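Local coordinates for fucoxanthin chlorophyll a/c-binding protein Lhcq11 (Chaetoceros gracilis, PDB 6L4U) that binds chlorophylls a and c, fucoxanthin and diadinoxanthin, and probably harvests light and passes the excitation energy on to a photosystem, at residues I60-T72 and A84-R96. Residues are numbered along the deposited sequence; the frame is centred on the assembly and turned at random.
Sequences ISKEAILSSPDTT and AEIGSAETLAWYR. With CLA (chlorophyll a), chain B.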
ATOM      1  N   ILE Y  60      66.980   7.672  28.400  1.00 59.55           N
ATOM      2  CA  ILE Y  60      67.803   8.796  28.827  1.00 59.55           C
ATOM      3  C   ILE Y  60      66.963   9.706  29.718  1.00 59.55           C
ATOM      4  O   ILE Y  60      65.836  10.054  29.366  1.00 59.55           O
ATOM      5  CB  ILE Y  60      68.374   9.558  27.614  1.00 59.55           C
ATOM      6  CG1 ILE Y  60      69.133   8.604  26.691  1.00 59.55           C
ATOM      7  CG2 ILE Y  60      69.308  10.666  28.065  1.00 59.55           C
ATOM      8  CD1 ILE Y  60      70.328   7.930  27.340  1.00 59.55           C
ATOM      9  N   SER Y  61      67.502  10.080  30.876  1.00 64.44           N
ATOM     10  CA  SER Y  61      66.810  10.936  31.825  1.00 64.44           C
ATOM     11  C   SER Y  61      66.895  12.399  31.390  1.00 64.44           C
ATOM     12  O   SER Y  61      67.455  12.737  30.346  1.00 64.44           O
ATOM     13  CB  SER Y  61      67.380  10.751  33.232  1.00 64.44           C
ATOM     14  OG  SER Y  61      66.728  11.606  34.156  1.00 64.44           O
ATOM     15  N   LYS Y  62      66.328  13.283  32.218  1.00 65.14           N
ATOM     16  CA  LYS Y  62      66.320  14.705  31.890  1.00 65.14           C
ATOM     17  C   LYS Y  62      67.674  15.349  32.160  1.00 65.14           C
ATOM     18  O   LYS Y  62      68.147  16.168  31.364  1.00 65.14           O
ATOM     19  CB  LYS Y  62      65.225  15.424  32.678  1.00 65.14           C
ATOM     20  CG  LYS Y  62      63.856  15.404  32.015  1.00 65.14           C
ATOM     21  CD  LYS Y  62      62.854  16.249  32.787  1.00 65.14           C
ATOM     22  CE  LYS Y  62      61.502  16.265  32.096  1.00 65.14           C
ATOM     23  NZ  LYS Y  62      60.700  17.468  32.445  1.00 65.14           N
ATOM     24  N   GLU Y  63      68.308  14.999  33.282  1.00 67.58           N
ATOM     25  CA  GLU Y  63      69.598  15.587  33.623  1.00 67.58           C
ATOM     26  C   GLU Y  63      70.723  15.075  32.734  1.00 67.58           C
ATOM     27  O   GLU Y  63      71.763  15.734  32.635  1.00 67.58           O
ATOM     28  CB  GLU Y  63      69.927  15.325  35.096  1.00 67.58           C
ATOM     29  CG  GLU Y  63      70.216  13.871  35.438  1.00 67.58           C
ATOM     30  CD  GLU Y  63      68.973  13.084  35.810  1.00 67.58           C
ATOM     31  OE1 GLU Y  63      67.850  13.585  35.585  1.00 67.58           O
ATOM     32  OE2 GLU Y  63      69.119  11.951  36.316  1.00 67.58           O
ATOM     33  N   ALA Y  64      70.543  13.922  32.088  1.00 62.93           N
ATOM     34  CA  ALA Y  64      71.519  13.463  31.110  1.00 62.93           C
ATOM     35  C   ALA Y  64      71.365  14.185  29.779  1.00 62.93           C
ATOM     36  O   ALA Y  64      72.311  14.225  28.986  1.00 62.93           O
ATOM     37  CB  ALA Y  64      71.395  11.954  30.908  1.00 62.93           C
ATOM     38  N   ILE Y  65      70.185  14.752  29.517  1.00 63.23           N
ATOM     39  CA  ILE Y  65      69.993  15.542  28.309  1.00 63.23           C
ATOM     40  C   ILE Y  65      70.595  16.931  28.484  1.00 63.23           C
ATOM     41  O   ILE Y  65      71.345  17.412  27.626  1.00 63.23           O
ATOM     42  CB  ILE Y  65      68.496  15.612  27.951  1.00 63.23           C
ATOM     43  CG1 ILE Y  65      67.998  14.254  27.455  1.00 63.23           C
ATOM     44  CG2 ILE Y  65      68.236  16.683  26.903  1.00 63.23           C
ATOM     45  CD1 ILE Y  65      68.595  13.828  26.137  1.00 63.23           C
ATOM     46  N   LEU Y  66      70.304  17.581  29.611  1.00 65.17           N
ATOM     47  CA  LEU Y  66      70.751  18.946  29.857  1.00 65.17           C
ATOM     48  C   LEU Y  66      72.174  19.028  30.397  1.00 65.17           C
ATOM     49  O   LEU Y  66      72.570  20.094  30.881  1.00 65.17           O
ATOM     50  CB  LEU Y  66      69.795  19.644  30.824  1.00 65.17           C
ATOM     51  CG  LEU Y  66      68.364  19.820  30.317  1.00 65.17           C
ATOM     52  CD1 LEU Y  66      67.418  20.091  31.476  1.00 65.17           C
ATOM     53  CD2 LEU Y  66      68.282  20.919  29.274  1.00 65.17           C
ATOM     54  N   SER Y  67      72.945  17.947  30.336  1.00 64.77           N
ATOM     55  CA  SER Y  67      74.375  18.011  30.597  1.00 64.77           C
ATOM     56  C   SER Y  67      75.183  18.278  29.335  1.00 64.77           C
ATOM     57  O   SER Y  67      76.415  18.223  29.382  1.00 64.77           O
ATOM     58  CB  SER Y  67      74.850  16.714  31.255  1.00 64.77           C
ATOM     59  OG  SER Y  67      74.101  16.432  32.422  1.00 64.77           O
ATOM     60  N   SER Y  68      74.517  18.572  28.216  1.00 65.96           N
ATOM     61  CA  SER Y  68      75.149  18.813  26.934  1.00 65.96           C
ATOM     62  C   SER Y  68      74.362  19.896  26.214  1.00 65.96           C
ATOM     63  O   SER Y  68      73.143  19.749  26.047  1.00 65.96           O
ATOM     64  CB  SER Y  68      75.194  17.547  26.072  1.00 65.96           C
ATOM     65  OG  SER Y  68      75.987  16.540  26.676  1.00 65.96           O
ATOM     66  N   PRO Y  69      75.008  20.993  25.786  1.00 68.82           N
ATOM     67  CA  PRO Y  69      76.415  21.332  26.002  1.00 68.82           C
ATOM     68  C   PRO Y  69      76.635  21.988  27.356  1.00 68.82           C
ATOM     69  O   PRO Y  69      75.723  21.991  28.182  1.00 68.82           O
ATOM     70  CB  PRO Y  69      76.707  22.312  24.868  1.00 68.82           C
ATOM     71  CG  PRO Y  69      75.414  23.011  24.676  1.00 68.82           C
ATOM     72  CD  PRO Y  69      74.346  21.973  24.909  1.00 68.82           C
ATOM     73  N   ASP Y  70      77.831  22.525  27.580  1.00 71.13           N
ATOM     74  CA  ASP Y  70      78.097  23.260  28.807  1.00 71.13           C
ATOM     75  C   ASP Y  70      77.327  24.575  28.818  1.00 71.13           C
ATOM     76  O   ASP Y  70      77.023  25.156  27.773  1.00 71.13           O
ATOM     77  CB  ASP Y  70      79.595  23.519  28.964  1.00 71.13           C
ATOM     78  CG  ASP Y  70      80.245  23.963  27.672  1.00 71.13           C
ATOM     79  OD1 ASP Y  70      79.626  23.780  26.606  1.00 71.13           O
ATOM     80  OD2 ASP Y  70      81.379  24.484  27.719  1.00 71.13           O
ATOM     81  N   THR Y  71      77.019  25.045  30.022  1.00 69.63           N
ATOM     82  CA  THR Y  71      76.159  26.206  30.194  1.00 69.63           C
ATOM     83  C   THR Y  71      76.982  27.421  30.593  1.00 69.63           C
ATOM     84  O   THR Y  71      76.574  28.202  31.456  1.00 69.63           O
ATOM     85  CB  THR Y  71      75.094  25.922  31.251  1.00 69.63           C
ATOM     86  OG1 THR Y  71      75.723  25.739  32.525  1.00 69.63           O
ATOM     87  CG2 THR Y  71      74.313  24.667  30.898  1.00 69.63           C
ATOM     88  N   THR Y  72      78.149  27.576  29.974  1.00 73.61           N
ATOM     89  CA  THR Y  72      79.100  28.613  30.350  1.00 73.61           C
ATOM     90  C   THR Y  72      78.784  29.984  29.760  1.00 73.61           C
ATOM     91  O   THR Y  72      78.892  30.991  30.468  1.00 73.61           O
ATOM     92  CB  THR Y  72      80.521  28.173  29.971  1.00 73.61           C
ATOM     93  OG1 THR Y  72      81.429  29.267  30.143  1.00 73.61           O
ATOM     94  CG2 THR Y  72      80.597  27.619  28.550  1.00 73.61           C
ATOM     95  N   ALA Y  84      61.535  22.609  29.382  1.00 61.32           N
ATOM     96  CA  ALA Y  84      62.082  21.327  29.801  1.00 61.32           C
ATOM     97  C   ALA Y  84      61.372  20.754  31.016  1.00 61.32           C
ATOM     98  O   ALA Y  84      61.535  19.565  31.305  1.00 61.32           O
ATOM     99  CB  ALA Y  84      63.575  21.457  30.103  1.00 61.32           C
ATOM    100  N   GLU Y  85      60.593  21.564  31.727  1.00 60.84           N
ATOM    101  CA  GLU Y  85      59.893  21.125  32.924  1.00 60.84           C
ATOM    102  C   GLU Y  85      58.486  20.612  32.648  1.00 60.84           C
ATOM    103  O   GLU Y  85      57.881  20.010  33.540  1.00 60.84           O
ATOM    104  CB  GLU Y  85      59.827  22.268  33.947  1.00 60.84           C
ATOM    105  CG  GLU Y  85      61.149  22.565  34.645  1.00 60.84           C
ATOM    106  CD  GLU Y  85      62.073  23.462  33.843  1.00 60.84           C
ATOM    107  OE1 GLU Y  85      61.673  23.928  32.755  1.00 60.84           O
ATOM    108  OE2 GLU Y  85      63.210  23.698  34.304  1.00 60.84           O
ATOM    109  N   ILE Y  86      57.953  20.829  31.452  1.00 56.93           N
ATOM    110  CA  ILE Y  86      56.608  20.392  31.102  1.00 56.93           C
ATOM    111  C   ILE Y  86      56.743  19.201  30.166  1.00 56.93           C
ATOM    112  O   ILE Y  86      57.170  19.345  29.015  1.00 56.93           O
ATOM    113  CB  ILE Y  86      55.789  21.514  30.456  1.00 56.93           C
ATOM    114  CG1 ILE Y  86      55.666  22.694  31.416  1.00 56.93           C
ATOM    115  CG2 ILE Y  86      54.412  20.999  30.097  1.00 56.93           C
ATOM    116  CD1 ILE Y  86      55.137  23.944  30.772  1.00 56.93           C
ATOM    117  N   GLY Y  87      56.373  18.031  30.656  1.00 57.15           N
ATOM    118  CA  GLY Y  87      56.517  16.797  29.924  1.00 57.15           C
ATOM    119  C   GLY Y  87      57.237  15.739  30.735  1.00 57.15           C
ATOM    120  O   GLY Y  87      57.242  15.746  31.969  1.00 57.15           O
ATOM    121  N   SER Y  88      57.859  14.815  30.019  1.00 58.75           N
ATOM    122  CA  SER Y  88      58.614  13.734  30.626  1.00 58.75           C
ATOM    123  C   SER Y  88      60.039  13.738  30.086  1.00 58.75           C
ATOM    124  O   SER Y  88      60.423  14.597  29.286  1.00 58.75           O
ATOM    125  CB  SER Y  88      57.914  12.401  30.366  1.00 58.75           C
ATOM    126  OG  SER Y  88      57.739  12.188  28.977  1.00 58.75           O
ATOM    127  N   ALA Y  89      60.834  12.762  30.532  1.00 59.88           N
ATOM    128  CA  ALA Y  89      62.183  12.602  30.007  1.00 59.88           C
ATOM    129  C   ALA Y  89      62.180  12.120  28.565  1.00 59.88           C
ATOM    130  O   ALA Y  89      63.160  12.342  27.847  1.00 59.88           O
ATOM    131  CB  ALA Y  89      62.977  11.634  30.882  1.00 59.88           C
ATOM    132  N   GLU Y  90      61.103  11.463  28.134  1.00 61.85           N
ATOM    133  CA  GLU Y  90      60.939  11.115  26.727  1.00 61.85           C
ATOM    134  C   GLU Y  90      60.745  12.365  25.876  1.00 61.85           C
ATOM    135  O   GLU Y  90      61.239  12.437  24.744  1.00 61.85           O
ATOM    136  CB  GLU Y  90      59.763  10.145  26.585  1.00 61.85           C
ATOM    137  CG  GLU Y  90      59.243   9.918  25.177  1.00 61.85           C
ATOM    138  CD  GLU Y  90      57.989   9.065  25.154  1.00 61.85           C
ATOM    139  OE1 GLU Y  90      57.753   8.373  24.141  1.00 61.85           O
ATOM    140  OE2 GLU Y  90      57.239   9.083  26.151  1.00 61.85           O
ATOM    141  N   THR Y  91      60.064  13.372  26.419  1.00 60.02           N
ATOM    142  CA  THR Y  91      59.823  14.622  25.709  1.00 60.02           C
ATOM    143  C   THR Y  91      61.071  15.479  25.570  1.00 60.02           C
ATOM    144  O   THR Y  91      61.260  16.098  24.518  1.00 60.02           O
ATOM    145  CB  THR Y  91      58.726  15.419  26.421  1.00 60.02           C
ATOM    146  OG1 THR Y  91      57.669  14.535  26.810  1.00 60.02           O
ATOM    147  CG2 THR Y  91      58.157  16.478  25.505  1.00 60.02           C
ATOM    148  N   LEU Y  92      61.927  15.521  26.591  1.00 61.15           N
ATOM    149  CA  LEU Y  92      63.159  16.291  26.493  1.00 61.15           C
ATOM    150  C   LEU Y  92      64.155  15.651  25.538  1.00 61.15           C
ATOM    151  O   LEU Y  92      64.973  16.356  24.937  1.00 61.15           O
ATOM    152  CB  LEU Y  92      63.785  16.456  27.877  1.00 61.15           C
ATOM    153  CG  LEU Y  92      64.807  17.581  28.033  1.00 61.15           C
ATOM    154  CD1 LEU Y  92      64.296  18.864  27.411  1.00 61.15           C
ATOM    155  CD2 LEU Y  92      65.149  17.798  29.488  1.00 61.15           C
ATOM    156  N   ALA Y  93      64.097  14.325  25.381  1.00 60.80           N
ATOM    157  CA  ALA Y  93      64.948  13.658  24.405  1.00 60.80           C
ATOM    158  C   ALA Y  93      64.532  13.995  22.982  1.00 60.80           C
ATOM    159  O   ALA Y  93      65.380  14.043  22.084  1.00 60.80           O
ATOM    160  CB  ALA Y  93      64.914  12.147  24.625  1.00 60.80           C
ATOM    161  N   TRP Y  94      63.240  14.233  22.756  1.00 67.09           N
ATOM    162  CA  TRP Y  94      62.799  14.725  21.458  1.00 67.09           C
ATOM    163  C   TRP Y  94      63.256  16.157  21.228  1.00 67.09           C
ATOM    164  O   TRP Y  94      63.513  16.549  20.085  1.00 67.09           O
ATOM    165  CB  TRP Y  94      61.280  14.626  21.345  1.00 67.09           C
ATOM    166  CG  TRP Y  94      60.763  15.073  20.023  1.00 67.09           C
ATOM    167  CD1 TRP Y  94      60.219  16.284  19.722  1.00 67.09           C
ATOM    168  CD2 TRP Y  94      60.759  14.319  18.810  1.00 67.09           C
ATOM    169  NE1 TRP Y  94      59.869  16.329  18.398  1.00 67.09           N
ATOM    170  CE2 TRP Y  94      60.190  15.133  17.814  1.00 67.09           C
ATOM    171  CE3 TRP Y  94      61.179  13.032  18.469  1.00 67.09           C
ATOM    172  CZ2 TRP Y  94      60.029  14.703  16.502  1.00 67.09           C
ATOM    173  CZ3 TRP Y  94      61.019  12.606  17.171  1.00 67.09           C
ATOM    174  CH2 TRP Y  94      60.454  13.439  16.200  1.00 67.09           C
ATOM    175  N   TYR Y  95      63.371  16.945  22.299  1.00 65.73           N
ATOM    176  CA  TYR Y  95      63.880  18.304  22.166  1.00 65.73           C
ATOM    177  C   TYR Y  95      65.368  18.303  21.844  1.00 65.73           C
ATOM    178  O   TYR Y  95      65.854  19.184  21.129  1.00 65.73           O
ATOM    179  CB  TYR Y  95      63.618  19.098  23.446  1.00 65.73           C
ATOM    180  CG  TYR Y  95      62.171  19.437  23.726  1.00 65.73           C
ATOM    181  CD1 TYR Y  95      61.197  19.319  22.743  1.00 65.73           C
ATOM    182  CD2 TYR Y  95      61.783  19.885  24.981  1.00 65.73           C
ATOM    183  CE1 TYR Y  95      59.882  19.627  23.008  1.00 65.73           C
ATOM    184  CE2 TYR Y  95      60.469  20.198  25.253  1.00 65.73           C
ATOM    185  CZ  TYR Y  95      59.524  20.068  24.263  1.00 65.73           C
ATOM    186  OH  TYR Y  95      58.213  20.378  24.531  1.00 65.73           O
ATOM    187  N   ARG Y  96      66.112  17.324  22.364  1.00 65.64           N
ATOM    188  CA  ARG Y  96      67.548  17.285  22.107  1.00 65.64           C
ATOM    189  C   ARG Y  96      67.845  16.731  20.721  1.00 65.64           C
ATOM    190  O   ARG Y  96      68.750  17.222  20.035  1.00 65.64           O
ATOM    191  CB  ARG Y  96      68.253  16.463  23.184  1.00 65.64           C
ATOM    192  CG  ARG Y  96      69.765  16.364  23.030  1.00 65.64           C
ATOM    193  CD  ARG Y  96      70.421  17.730  22.863  1.00 65.64           C
ATOM    194  NE  ARG Y  96      70.578  18.428  24.131  1.00 65.64           N
ATOM    195  CZ  ARG Y  96      70.549  19.749  24.258  1.00 65.64           C
ATOM    196  NH1 ARG Y  96      70.370  20.516  23.191  1.00 65.64           N
ATOM    197  NH2 ARG Y  96      70.699  20.303  25.452  1.00 65.64           N
TER
HETATM  198 MG   CLA B 301      68.313  24.896  22.137  1.00 68.44          MG
HETATM  199  CHA CLA B 301      68.790  24.489  25.531  1.00 68.44           C
HETATM  200  CHB CLA B 301      66.031  22.383  22.229  1.00 68.44           C
HETATM  201  CHC CLA B 301      67.532  25.700  18.957  1.00 68.44           C
HETATM  202  CHD CLA B 301      70.331  28.008  22.369  1.00 68.44           C
HETATM  203  NA  CLA B 301      67.505  23.682  23.612  1.00 68.44           N
HETATM  204  C1A CLA B 301      67.828  23.548  24.848  1.00 68.44           C
HETATM  205  C2A CLA B 301      67.150  22.426  25.607  1.00 68.44           C
HETATM  206  C3A CLA B 301      66.358  21.760  24.502  1.00 68.44           C
HETATM  207  C4A CLA B 301      66.655  22.680  23.370  1.00 68.44           C
HETATM  208  CMA CLA B 301      66.990  20.408  24.206  1.00 68.44           C
HETATM  209  CAA CLA B 301      66.150  23.010  26.637  1.00 68.44           C
HETATM  210  CBA CLA B 301      64.707  22.498  26.707  1.00 68.44           C
HETATM  211  CGA CLA B 301      63.770  23.466  26.023  1.00 68.44           C
HETATM  212  O1A CLA B 301      63.443  24.513  26.550  1.00 68.44           O
HETATM  213  O2A CLA B 301      63.269  23.136  24.701  1.00 68.44           O
HETATM  214  NB  CLA B 301      66.965  24.149  20.800  1.00 68.44           N
HETATM  215  C1B CLA B 301      66.160  23.101  20.955  1.00 68.44           C
HETATM  216  C2B CLA B 301      65.390  22.721  19.740  1.00 68.44           C
HETATM  217  C3B CLA B 301      65.849  23.727  18.763  1.00 68.44           C
HETATM  218  C4B CLA B 301      66.811  24.557  19.538  1.00 68.44           C
HETATM  219  CMB CLA B 301      64.395  21.619  19.525  1.00 68.44           C
HETATM  220  CAB CLA B 301      65.431  23.875  17.348  1.00 68.44           C
HETATM  221  CBB CLA B 301      64.833  24.970  16.920  1.00 68.44           C
HETATM  222  NC  CLA B 301      68.826  26.507  20.951  1.00 68.44           N
HETATM  223  C1C CLA B 301      68.408  26.637  19.680  1.00 68.44           C
HETATM  224  C2C CLA B 301      68.899  27.856  18.981  1.00 68.44           C
HETATM  225  C3C CLA B 301      69.721  28.520  19.999  1.00 68.44           C
HETATM  226  C4C CLA B 301      69.603  27.604  21.156  1.00 68.44           C
HETATM  227  CMC CLA B 301      68.647  28.336  17.582  1.00 68.44           C
HETATM  228  CAC CLA B 301      70.491  29.813  19.882  1.00 68.44           C
HETATM  229  CBC CLA B 301      69.556  30.912  20.333  1.00 68.44           C
HETATM  230  ND  CLA B 301      69.272  26.058  23.509  1.00 68.44           N
HETATM  231  C1D CLA B 301      70.150  27.192  23.559  1.00 68.44           C
HETATM  232  C2D CLA B 301      70.823  27.444  24.852  1.00 68.44           C
HETATM  233  C3D CLA B 301      70.260  26.320  25.636  1.00 68.44           C
HETATM  234  C4D CLA B 301      69.405  25.610  24.810  1.00 68.44           C
HETATM  235  CMD CLA B 301      71.794  28.448  25.402  1.00 68.44           C
HETATM  236  CAD CLA B 301      70.243  25.680  26.966  1.00 68.44           C
HETATM  237  OBD CLA B 301      70.927  26.057  27.983  1.00 68.44           O
HETATM  238  CBD CLA B 301      69.368  24.498  26.905  1.00 68.44           C
HETATM  239  CGD CLA B 301      70.301  23.331  26.965  1.00 68.44           C
HETATM  240  O1D CLA B 301      70.656  22.766  25.945  1.00 68.44           O
HETATM  241  O2D CLA B 301      70.828  22.874  28.234  1.00 68.44           O
HETATM  242  CED CLA B 301      72.041  22.130  28.250  1.00 68.44           C
HETATM  243  C1  CLA B 301      63.213  24.183  23.746  1.00 68.44           C
HETATM  244  C2  CLA B 301      62.004  24.124  22.842  1.00 68.44           C
HETATM  245  C3  CLA B 301      62.077  24.605  21.588  1.00 68.44           C
HETATM  246  C4  CLA B 301      63.348  25.214  21.072  1.00 68.44           C
HETATM  247  C5  CLA B 301      60.875  24.564  20.678  1.00 68.44           C
HETATM  248  C6  CLA B 301      60.161  25.911  20.599  1.00 68.44           C
HETATM  249  C7  CLA B 301      60.519  26.651  19.313  1.00 68.44           C
HETATM  250  C8  CLA B 301      59.748  27.946  19.163  1.00 68.44           C
HETATM  251  C9  CLA B 301      58.695  27.808  18.070  1.00 68.44           C
HETATM  252  C10 CLA B 301      60.723  29.077  18.868  1.00 68.44           C
HETATM  253  C11 CLA B 301      59.997  30.397  18.656  1.00 68.44           C
HETATM  254  C12 CLA B 301      60.742  31.254  17.644  1.00 68.44           C
HETATM  255  C13 CLA B 301      62.045  31.772  18.235  1.00 68.44           C
HETATM  256  C14 CLA B 301      61.789  32.873  19.257  1.00 68.44           C
HETATM  257  C15 CLA B 301      62.935  32.262  17.102  1.00 68.44           C
HETATM  258  C16 CLA B 301      62.365  33.488  16.398  1.00 68.44           C
HETATM  259  C17 CLA B 301      63.428  34.176  15.549  1.00 68.44           C
HETATM  260  C18 CLA B 301      63.981  33.231  14.490  1.00 68.44           C
HETATM  261  C19 CLA B 301      65.505  33.208  14.523  1.00 68.44           C
HETATM  262  C20 CLA B 301      63.464  33.603  13.105  1.00 68.44           C
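One wall of a chlorophyll a pocket in the light-harvesting (chlorophyll a/b-binding) fold is built where the N-terminal segment 60-72 lies on the start of the membrane helix 89-115, L66 CD1 meeting L92 CD2 at 3.8 Å; L66 and R96 both reach the chlorophyll's methyl ester. K62 ties the segments together at the helix start. Its aliphatic part runs over A89 and crosses L92 at about a right angle, CG lying 3.7 Å from L92 CD2; extended beyond CG, the chain then carries NZ to the carbonyl of A84, a hydrogen bond of 2.5 Å in the carbonyl plane with a C=O...N angle of 149°. With an alanine here, the carbonyl of A84 would probably lose this donor and a gap would be likely to open beside L92. A89 is small, and its CB sits 3.6 Å from I60 O where the backbones come closest. L92 is packed on both I65 and L66: CG meets I65 CG2 at 3.7 Å, and CD1 turns to the chlorophyll's propionate arm. I65 slides antiparallel past both L92 and R96, its CD1 reaching the CA of A93 at 4.0 Å. L66 sets CD2 3.4 Å from O2D of the ester. R96, with CG anti to the backbone N (chi1 -179°), starts along I65 and then bends at chi2 and chi3, bringing its guanidinium to the methyl ester. The chlorophyll methyl CMA lies over the rim of one guanidinium face and S68 O over the opposite one, while I65 O lies at the edge; R219 of helix 208-230 also packs on this arginine. An arginine suits the place because its long, bendable chain packs on I65 while its end donates: R96 NH2 bonds the ester carbonyl oxygen O1D of the chlorophyll at 2.5 Å, almost straight at 170°.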